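Local coordinates for protein acetylglutamate kinase (Streptococcus mutans, PDB 3L86) that probably catalyses the ATP-dependent phosphorylation of N-acetyl-L-glutamate, a step of arginine biosynthesis, and holds ADP and N-acetyl-L-glutamate in this structure, at residues L56-I59 with K60-D64; V115-N118 with L119-L123. All blocks are in the same frame, centred on the assembly; numbering follows the deposited sequence.

In the fold
From the N terminus, the chain forms strand 38-43 and then helix 53-64, which carries contact 1 and leads into strand 68-73. Contact 2 lies further on, in helix 101-125. Each contact is local, between residues about one turn apart in its own helix. Neither closes a long loop, and the two follow in series without nesting or crossing. Their centres are about 16 Å apart, yet the helices touch: Leu56 CD2 lies 4.1 Å from Leu123 CD2, and Ile59 CG2 also packs on that methyl. Both helices also rest on strands 68-73 and 174-182 of the central sheet of the amino acid kinase fold.

Contact 1. Residues L56-I59 with K60-D64; sequences LSQI and KNWQD
The carbonyl of Leu56 accepts the backbone N-H of Lys60, one turn on in helix 53-64. This helix is the crossover of the beta-alpha-beta unit made with parallel strands 38-43 and 68-73. The bond from Lys60 N to Leu56 O is 3.1 Å long and nearly straight. Ser57 takes the next N-H, with Asn61 N 2.8 Å from Ser57 O. The Asn61 amide group lies beside the same carbonyl oxygen. Its ND2 is 3.2 Å from Ser57 O, but the angle is too poor for a hydrogen bond.

Gln58 accepts Trp62 N through its carbonyl and also lays its side chain over the indole. CG stands anti to the backbone N (chi1 -178°), and the chain then bends at chi2, 59°. This places CG over a face of the six-membered ring, 3.9 Å from its centroid, in a CH-pi contact. The Gln58 amide plane is turned 34° from the indole plane. Leu270 and Leu271 also touch this glutamine.

Ile59 is buried and packs on Leu69 and Ile174 of the central sheet. Its CD1 approaches the indole obliquely, 4.3 Å from Trp62 CE3, while its carbonyl accepts Gln63 N. The Gln63 side chain is held elsewhere, by NE2 bonding to Ser129 O. Within 60-64, Lys60 NZ forms a salt bridge to Asp64 OD2 (2.8 Å), on the syn lone pair of that oxygen. Back at the indole, Gln58 OE1 lies 3.2 Å above the ring plane, displaced toward the rim and 3.3 Å from Trp62 NE1, with no hydrogen bond between the two.

Contact 2. Residues V115-N118 with L119-L123; sequences VGKN and LQEKL
Val115 and Leu119 meet one turn apart on the buried flank of helix 101-125, a long helix packed against the central sheet of the amino acid kinase fold. Their side chains lie side by side and point the same way, with Val115 CG1 3.9 Å from Leu119 CD1. Ser48 and His73 touch both residues. Val115 is also close to Gly75 of the N-acetyl-L-glutamate pocket, but its side chain stays about 8 Å from the bound substrate.

Four backbone carbonyls are each satisfied by an N-H four residues on. Leu119 N donates to Val115 O, and Gln120 N to Gly116 O at 3.1 Å. Glu121 N binds Lys117 O at 3.0 Å, the most bent of the four at 156°. Lys122 N reaches Asn118 O at 2.9 Å in an almost straight bond.

Gln120 is buried, and its OE1 accepts the backbone N of Gln132, beyond the helix. This ties the helix to strand 130-132. On the outer flank, the Lys117 chain bends at chi2 (74°) and again at chi4. It thereby lays CE 3.1 Å from Glu121 OE2. The ammonium group stands farther from that oxygen, with Lys117 NZ to Glu121 OE2 at 3.7 Å, a long salt bridge. Asn118 and Lys122 also approach loosely, with Asn118 OD1 3.6 Å from Lys122 NZ.

Between the two segments, the backbone bonds are therefore the firm polar links. The Lys117-Glu121 pair adds a weaker electrostatic attraction, probably modest because the lysine is exposed to solvent.

Contact 1. Residues L56-I59 with K60-D64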
loop_
_atom_site.group_PDB
_atom_site.type_symbol
_atom_site.label_atom_id
_atom_site.label_comp_id
_atom_site.label_asym_id
_atom_site.label_seq_id
_atom_site.Cartn_x
_atom_site.Cartn_y
_atom_site.Cartn_z
ATOM N N LEU A 56 -7.137 -15.867 -0.167
ATOM C CA LEU A 56 -6.114 -16.760 -0.699
ATOM C C LEU A 56 -6.532 -17.519 -2.014
ATOM O O LEU A 56 -5.745 -17.614 -2.959
ATOM C CB LEU A 56 -5.732 -17.785 0.408
ATOM C CG LEU A 56 -5.120 -17.184 1.697
ATOM C CD1 LEU A 56 -4.966 -18.256 2.852
ATOM C CD2 LEU A 56 -3.771 -16.478 1.373
ATOM N N SER A 57 -7.727 -18.108 -2.060
ATOM C CA SER A 57 -8.229 -18.711 -3.351
ATOM C C SER A 57 -8.386 -17.729 -4.516
ATOM O O SER A 57 -8.080 -18.042 -5.691
ATOM C CB SER A 57 -9.588 -19.398 -3.141
ATOM O OG SER A 57 -9.460 -20.450 -2.181
ATOM N N GLN A 58 -8.885 -16.534 -4.220
ATOM C CA GLN A 58 -9.085 -15.523 -5.265
ATOM C C GLN A 58 -7.750 -15.122 -5.878
ATOM O O GLN A 58 -7.613 -15.042 -7.099
ATOM C CB GLN A 58 -9.902 -14.287 -4.743
ATOM C CG GLN A 58 -10.185 -13.202 -5.835
ATOM C CD GLN A 58 -10.990 -13.766 -7.036
ATOM O OE1 GLN A 58 -10.441 -14.151 -8.072
ATOM N NE2 GLN A 58 -12.269 -13.878 -6.854
ATOM N N ILE A 59 -6.747 -14.864 -5.040
ATOM C CA ILE A 59 -5.392 -14.630 -5.575
ATOM C C ILE A 59 -4.890 -15.811 -6.459
ATOM O O ILE A 59 -4.436 -15.582 -7.601
ATOM C CB ILE A 59 -4.366 -14.316 -4.425
ATOM C CG1 ILE A 59 -4.760 -13.069 -3.589
ATOM C CG2 ILE A 59 -2.970 -14.105 -4.961
ATOM C CD1 ILE A 59 -4.795 -11.701 -4.385
ATOM N N LYS A 60 -4.887 -17.043 -5.932
ATOM C CA LYS A 60 -4.387 -18.209 -6.706
ATOM C C LYS A 60 -5.147 -18.337 -8.047
ATOM O O LYS A 60 -4.540 -18.599 -9.079
ATOM C CB LYS A 60 -4.579 -19.541 -5.940
ATOM C CG LYS A 60 -3.719 -20.657 -6.650
ATOM C CD LYS A 60 -3.747 -22.007 -6.011
ATOM C CE LYS A 60 -2.853 -22.953 -6.883
ATOM N NZ LYS A 60 -3.765 -23.674 -7.874
ATOM N N ASN A 61 -6.474 -18.194 -8.020
ATOM C CA ASN A 61 -7.325 -18.329 -9.255
ATOM C C ASN A 61 -7.033 -17.230 -10.264
ATOM O O ASN A 61 -6.926 -17.495 -11.472
ATOM C CB ASN A 61 -8.843 -18.382 -8.922
ATOM C CG ASN A 61 -9.194 -19.573 -8.092
ATOM O OD1 ASN A 61 -8.451 -20.530 -8.098
ATOM N ND2 ASN A 61 -10.368 -19.559 -7.412
ATOM N N TRP A 62 -6.880 -15.986 -9.797
ATOM C CA TRP A 62 -6.396 -14.945 -10.734
ATOM C C TRP A 62 -5.036 -15.311 -11.355
ATOM O O TRP A 62 -4.790 -15.087 -12.569
ATOM C CB TRP A 62 -6.310 -13.526 -10.089
ATOM C CG TRP A 62 -7.641 -12.720 -9.992
ATOM C CD1 TRP A 62 -8.754 -12.813 -10.821
ATOM C CD2 TRP A 62 -7.943 -11.710 -9.018
ATOM N NE1 TRP A 62 -9.742 -11.898 -10.395
ATOM C CE2 TRP A 62 -9.258 -11.219 -9.296
ATOM C CE3 TRP A 62 -7.211 -11.146 -7.942
ATOM C CZ2 TRP A 62 -9.862 -10.233 -8.518
ATOM C CZ3 TRP A 62 -7.822 -10.160 -7.167
ATOM C CH2 TRP A 62 -9.107 -9.684 -7.479
ATOM N N GLN A 63 -4.100 -15.785 -10.533
ATOM C CA GLN A 63 -2.757 -16.100 -11.029
ATOM C C GLN A 63 -2.857 -17.272 -12.034
ATOM O O GLN A 63 -2.307 -17.222 -13.136
ATOM C CB GLN A 63 -1.838 -16.497 -9.860
ATOM C CG GLN A 63 -0.380 -16.916 -10.309
ATOM C CD GLN A 63 0.553 -17.160 -9.120
ATOM O OE1 GLN A 63 0.358 -18.086 -8.317
ATOM N NE2 GLN A 63 1.562 -16.317 -8.998
ATOM N N ASP A 64 -3.601 -18.310 -11.696
ATOM C CA ASP A 64 -3.841 -19.438 -12.666
ATOM C C ASP A 64 -4.579 -19.074 -13.966
ATOM O O ASP A 64 -4.495 -19.849 -14.955
ATOM C CB ASP A 64 -4.630 -20.568 -11.968
ATOM C CG ASP A 64 -3.830 -21.275 -10.859
ATOM O OD1 ASP A 64 -2.598 -21.150 -10.795
ATOM O OD2 ASP A 64 -4.429 -21.995 -10.038
#

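Contact 2. Residues V115-N118 with L119-L123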
loop_
_atom_site.group_PDB
_atom_site.type_symbol
_atom_site.label_atom_id
_atom_site.label_comp_id
_atom_site.label_asym_id
_atom_site.label_seq_id
_atom_site.Cartn_x
_atom_site.Cartn_y
_atom_site.Cartn_z
ATOM N N VAL A 115 5.740 -8.229 9.234
ATOM C CA VAL A 115 4.556 -8.263 8.341
ATOM C C VAL A 115 4.831 -9.017 7.016
ATOM O O VAL A 115 4.081 -9.962 6.620
ATOM C CB VAL A 115 4.010 -6.837 8.026
ATOM C CG1 VAL A 115 2.754 -6.911 7.168
ATOM C CG2 VAL A 115 3.647 -6.083 9.340
ATOM N N GLY A 116 5.889 -8.604 6.324
ATOM C CA GLY A 116 6.144 -9.108 4.961
ATOM C C GLY A 116 6.416 -10.607 4.895
ATOM O O GLY A 116 5.952 -11.287 3.972
ATOM N N LYS A 117 7.214 -11.121 5.827
ATOM C CA LYS A 117 7.556 -12.567 5.848
ATOM C C LYS A 117 6.315 -13.463 6.077
ATOM O O LYS A 117 6.151 -14.508 5.414
ATOM C CB LYS A 117 8.664 -12.868 6.891
ATOM C CG LYS A 117 9.108 -14.357 6.971
ATOM C CD LYS A 117 9.955 -14.738 5.787
ATOM C CE LYS A 117 10.411 -16.280 5.861
ATOM N NZ LYS A 117 11.493 -16.452 6.852
ATOM N N ASN A 118 5.433 -13.039 6.991
ATOM C CA ASN A 118 4.123 -13.716 7.168
ATOM C C ASN A 118 3.211 -13.751 5.888
ATOM O O ASN A 118 2.588 -14.788 5.578
ATOM C CB ASN A 118 3.338 -13.060 8.335
ATOM C CG ASN A 118 1.968 -13.747 8.600
ATOM O OD1 ASN A 118 1.931 -14.890 9.043
ATOM N ND2 ASN A 118 0.849 -13.027 8.369
ATOM N N LEU A 119 3.115 -12.615 5.170
ATOM C CA LEU A 119 2.410 -12.539 3.887
ATOM C C LEU A 119 2.937 -13.575 2.917
ATOM O O LEU A 119 2.152 -14.334 2.363
ATOM C CB LEU A 119 2.638 -11.206 3.168
ATOM C CG LEU A 119 1.636 -10.097 3.309
ATOM C CD1 LEU A 119 1.663 -9.774 4.777
ATOM C CD2 LEU A 119 1.990 -8.853 2.458
ATOM N N GLN A 120 4.257 -13.573 2.681
ATOM C CA GLN A 120 4.853 -14.552 1.793
ATOM C C GLN A 120 4.599 -16.008 2.220
ATOM O O GLN A 120 4.278 -16.857 1.364
ATOM C CB GLN A 120 6.348 -14.257 1.604
ATOM C CG GLN A 120 7.116 -15.372 0.892
ATOM C CD GLN A 120 8.639 -15.179 0.887
ATOM O OE1 GLN A 120 9.175 -14.376 0.150
ATOM N NE2 GLN A 120 9.335 -15.985 1.680
ATOM N N GLU A 121 4.693 -16.304 3.529
ATOM C CA GLU A 121 4.457 -17.679 4.010
ATOM C C GLU A 121 2.956 -18.111 3.826
ATOM O O GLU A 121 2.692 -19.207 3.350
ATOM C CB GLU A 121 4.948 -17.890 5.468
ATOM C CG GLU A 121 6.449 -17.567 5.683
ATOM C CD GLU A 121 6.884 -17.425 7.161
ATOM O OE1 GLU A 121 6.088 -17.020 8.058
ATOM O OE2 GLU A 121 8.084 -17.674 7.433
ATOM N N LYS A 122 1.988 -17.285 4.206
ATOM C CA LYS A 122 0.558 -17.647 4.003
ATOM C C LYS A 122 0.207 -17.900 2.528
ATOM O O LYS A 122 -0.551 -18.870 2.194
ATOM C CB LYS A 122 -0.393 -16.578 4.573
ATOM C CG LYS A 122 -0.374 -16.384 6.090
ATOM C CD LYS A 122 -1.162 -17.503 6.760
ATOM C CE LYS A 122 -1.302 -17.259 8.252
ATOM N NZ LYS A 122 -0.199 -17.851 9.022
ATOM N N LEU A 123 0.715 -17.036 1.630
ATOM C CA LEU A 123 0.504 -17.198 0.177
ATOM C C LEU A 123 1.177 -18.476 -0.387
ATOM O O LEU A 123 0.534 -19.280 -1.138
ATOM C CB LEU A 123 0.990 -15.950 -0.589
ATOM C CG LEU A 123 0.140 -14.664 -0.448
ATOM C CD1 LEU A 123 0.872 -13.353 -0.897
ATOM C CD2 LEU A 123 -1.154 -14.834 -1.251
#